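Local coordinates for protein endoribonuclease PemK (Escherichia coli, PDB 1M1F) that acts as the toxin of a plasmid-borne toxin-antitoxin system, probably as an RNA-cleaving enzyme, and kills daughter cells that have lost the plasmid, at residues P24-T29 against N99-R104. Residues are numbered along the deposited sequence; the frame is centred on the assembly and turned at random.
Sequences PVLIVT and NEVLGR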
ATOM      1  N   PRO A  24      -0.794 -14.682  -6.162  1.00  8.10           N
ATOM      2  CA  PRO A  24       0.413 -14.514  -5.361  1.00  7.44           C
ATOM      3  C   PRO A  24       0.637 -13.040  -5.082  1.00  6.87           C
ATOM      4  O   PRO A  24       0.349 -12.185  -5.932  1.00  7.04           O
ATOM      5  CB  PRO A  24       1.528 -15.065  -6.262  1.00  7.73           C
ATOM      6  CG  PRO A  24       0.839 -15.779  -7.364  1.00  9.40           C
ATOM      7  CD  PRO A  24      -0.496 -15.167  -7.515  1.00  9.15           C
ATOM      8  N   VAL A  25       1.118 -12.772  -3.880  1.00  6.21           N
ATOM      9  CA  VAL A  25       1.516 -11.432  -3.479  1.00  6.13           C
ATOM     10  C   VAL A  25       2.881 -11.524  -2.806  1.00  6.18           C
ATOM     11  O   VAL A  25       3.234 -12.559  -2.230  1.00  6.83           O
ATOM     12  CB  VAL A  25       0.495 -10.732  -2.538  1.00  6.09           C
ATOM     13  CG1 VAL A  25      -0.891 -10.680  -3.164  1.00  6.65           C
ATOM     14  CG2 VAL A  25       0.457 -11.391  -1.187  1.00  6.51           C
ATOM     15  N   LEU A  26       3.660 -10.455  -2.910  1.00  6.14           N
ATOM     16  CA  LEU A  26       4.999 -10.391  -2.336  1.00  5.74           C
ATOM     17  C   LEU A  26       5.001  -9.513  -1.098  1.00  5.83           C
ATOM     18  O   LEU A  26       4.553  -8.372  -1.156  1.00  5.51           O
ATOM     19  CB  LEU A  26       5.971  -9.825  -3.374  1.00  6.02           C
ATOM     20  CG  LEU A  26       7.431  -9.650  -2.956  1.00  6.54           C
ATOM     21  CD1 LEU A  26       8.046 -11.001  -2.608  1.00  8.29           C
ATOM     22  CD2 LEU A  26       8.217  -8.961  -4.053  1.00  7.68           C
ATOM     23  N   ILE A  27       5.508 -10.029   0.018  1.00  6.17           N
ATOM     24  CA  ILE A  27       5.550  -9.263   1.261  1.00  7.00           C
ATOM     25  C   ILE A  27       6.674  -8.236   1.224  1.00  6.79           C
ATOM     26  O   ILE A  27       7.831  -8.559   0.967  1.00  7.30           O
ATOM     27  CB  ILE A  27       5.677 -10.208   2.484  1.00  7.74           C
ATOM     28  CG1 ILE A  27       4.439 -11.126   2.556  1.00 10.84           C
ATOM     29  CG2 ILE A  27       5.848  -9.401   3.778  1.00  7.83           C
ATOM     30  CD1 ILE A  27       4.331 -12.027   3.784  1.00 12.51           C
ATOM     31  N   VAL A  28       6.305  -6.986   1.471  1.00  6.50           N
ATOM     32  CA  VAL A  28       7.223  -5.846   1.466  1.00  7.30           C
ATOM     33  C   VAL A  28       7.818  -5.532   2.837  1.00  6.80           C
ATOM     34  O   VAL A  28       8.976  -5.139   2.941  1.00  7.52           O
ATOM     35  CB  VAL A  28       6.462  -4.581   0.967  1.00  7.70           C
ATOM     36  CG1 VAL A  28       7.291  -3.306   1.097  1.00  8.25           C
ATOM     37  CG2 VAL A  28       6.005  -4.780  -0.471  1.00  8.36           C
ATOM     38  N   THR A  29       7.013  -5.678   3.882  1.00  6.96           N
ATOM     39  CA  THR A  29       7.421  -5.295   5.227  1.00  7.28           C
ATOM     40  C   THR A  29       8.195  -6.402   5.927  1.00  7.89           C
ATOM     41  O   THR A  29       8.007  -7.580   5.628  1.00  8.32           O
ATOM     42  CB  THR A  29       6.177  -4.910   6.048  1.00  6.98           C
ATOM     43  OG1 THR A  29       5.067  -5.730   5.650  1.00  7.36           O
ATOM     44  CG2 THR A  29       5.724  -3.487   5.740  1.00  6.67           C
ATOM     45  N   ASN A  99      15.066  -6.351  -3.718  1.00  7.87           N
ATOM     46  CA  ASN A  99      15.664  -5.027  -3.727  1.00  8.55           C
ATOM     47  C   ASN A  99      15.189  -4.190  -4.914  1.00  8.34           C
ATOM     48  O   ASN A  99      15.025  -2.978  -4.796  1.00  8.44           O
ATOM     49  CB  ASN A  99      17.181  -5.123  -3.657  1.00  9.10           C
ATOM     50  CG  ASN A  99      17.658  -5.679  -2.324  1.00 10.03           C
ATOM     51  OD1 ASN A  99      17.000  -5.514  -1.291  1.00 12.40           O
ATOM     52  ND2 ASN A  99      18.821  -6.333  -2.337  1.00 12.98           N
ATOM     53  N   GLU A 100      14.964  -4.821  -6.059  1.00  8.21           N
ATOM     54  CA  GLU A 100      14.423  -4.093  -7.204  1.00  8.44           C
ATOM     55  C   GLU A 100      13.009  -3.574  -6.880  1.00  7.29           C
ATOM     56  O   GLU A 100      12.650  -2.436  -7.220  1.00  7.52           O
ATOM     57  CB  GLU A 100      14.406  -4.970  -8.461  1.00  9.21           C
ATOM     58  CG  GLU A 100      14.292  -4.144  -9.727  1.00 13.42           C
ATOM     59  CD  GLU A 100      14.633  -4.892 -10.997  1.00 17.14           C
ATOM     60  OE1 GLU A 100      14.672  -4.218 -12.051  1.00 21.80           O
ATOM     61  OE2 GLU A 100      14.875  -6.110 -10.952  1.00 18.21           O
ATOM     62  N   VAL A 101      12.207  -4.411  -6.219  1.00  6.66           N
ATOM     63  CA  VAL A 101      10.857  -4.039  -5.797  1.00  6.40           C
ATOM     64  C   VAL A 101      10.895  -2.875  -4.795  1.00  6.60           C
ATOM     65  O   VAL A 101      10.157  -1.892  -4.931  1.00  6.56           O
ATOM     66  CB  VAL A 101      10.127  -5.274  -5.235  1.00  6.46           C
ATOM     67  CG1 VAL A 101       8.830  -4.906  -4.541  1.00  7.07           C
ATOM     68  CG2 VAL A 101       9.856  -6.249  -6.360  1.00  6.62           C
ATOM     69  N   LEU A 102      11.757  -2.974  -3.794  1.00  6.54           N
ATOM     70  CA  LEU A 102      11.916  -1.893  -2.825  1.00  6.97           C
ATOM     71  C   LEU A 102      12.332  -0.592  -3.521  1.00  7.25           C
ATOM     72  O   LEU A 102      11.868   0.486  -3.156  1.00  7.41           O
ATOM     73  CB  LEU A 102      12.918  -2.270  -1.736  1.00  7.44           C
ATOM     74  CG  LEU A 102      12.516  -3.407  -0.803  1.00  8.14           C
ATOM     75  CD1 LEU A 102      13.695  -3.722   0.094  1.00  9.20           C
ATOM     76  CD2 LEU A 102      11.282  -3.082   0.028  1.00  8.29           C
ATOM     77  N   GLY A 103      13.208  -0.691  -4.516  1.00  7.47           N
ATOM     78  CA  GLY A 103      13.621   0.470  -5.282  1.00  7.63           C
ATOM     79  C   GLY A 103      12.455   1.148  -5.976  1.00  7.65           C
ATOM     80  O   GLY A 103      12.359   2.374  -5.979  1.00  8.26           O
ATOM     81  N   ARG A 104      11.572   0.364  -6.588  1.00  7.94           N
ATOM     82  CA  ARG A 104      10.405   0.941  -7.256  1.00  8.29           C
ATOM     83  C   ARG A 104       9.496   1.622  -6.230  1.00  7.43           C
ATOM     84  O   ARG A 104       9.040   2.733  -6.450  1.00  7.01           O
ATOM     85  CB  ARG A 104       9.585  -0.110  -8.016  1.00  9.12           C
ATOM     86  CG  ARG A 104      10.189  -0.739  -9.271  1.00 13.01           C
ATOM     87  CD  ARG A 104      11.139   0.082 -10.019  1.00 15.88           C
ATOM     88  NE  ARG A 104      11.131  -0.268 -11.436  1.00 16.90           N
ATOM     89  CZ  ARG A 104      12.146  -0.809 -12.095  1.00 17.06           C
ATOM     90  NH1 ARG A 104      13.283  -1.122 -11.477  1.00 17.82           N
ATOM     91  NH2 ARG A 104      12.009  -1.047 -13.391  1.00 16.18           N
TER
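Thr29 OG1 is gripped twice, by Asn34 OD1 and by the backbone N of Val41, which pins the chain just past strand 22-27, next to Val28 where that residue meets Leu102 of the helix. Across the contact itself everything is apolar, and two pairs of side chains carry it.

Leu26 and Val101 reach for one another tip to tip. Leu26 CG lies anti to the backbone N (chi1 179°), and with chi2 at 62° CD2 continues the extended chain and reaches the helix. There CD2 sits against both methyls of Val101, 3.9 Å from its CG2 and 4.1 Å from its CG1, so the leucine tip faces the fork of the valine.

One residue further along the helix the approach changes. Val28 and Leu102 pass alongside each other in opposite directions, with Val28 CG1 4.1 Å from Leu102 CD2; their CA atoms, at 7.5 Å, are the nearest of the two segments. The valine turns CG1 anti to its own N (chi1 173°), which carries that methyl to the leucine branch.

This is the MazF/PemK fold of the SH3 clan, with helix 95-106 laid against an antiparallel sheet. Val101 also packs on Val72 and Cys74 of strand 71-79, so the same residue binds the helix to two strands of the sheet. Leu109 of the second subunit packs on both Val28 and Leu102, bringing the dimer partner up to this pair.

Elsewhere on the helix, Arg104 NH1 stands 3.4 Å from Glu100 OE1, a rather long salt bridge one turn apart, while Arg104 N donates a hydrogen bond to Glu100 O at 3.1 Å.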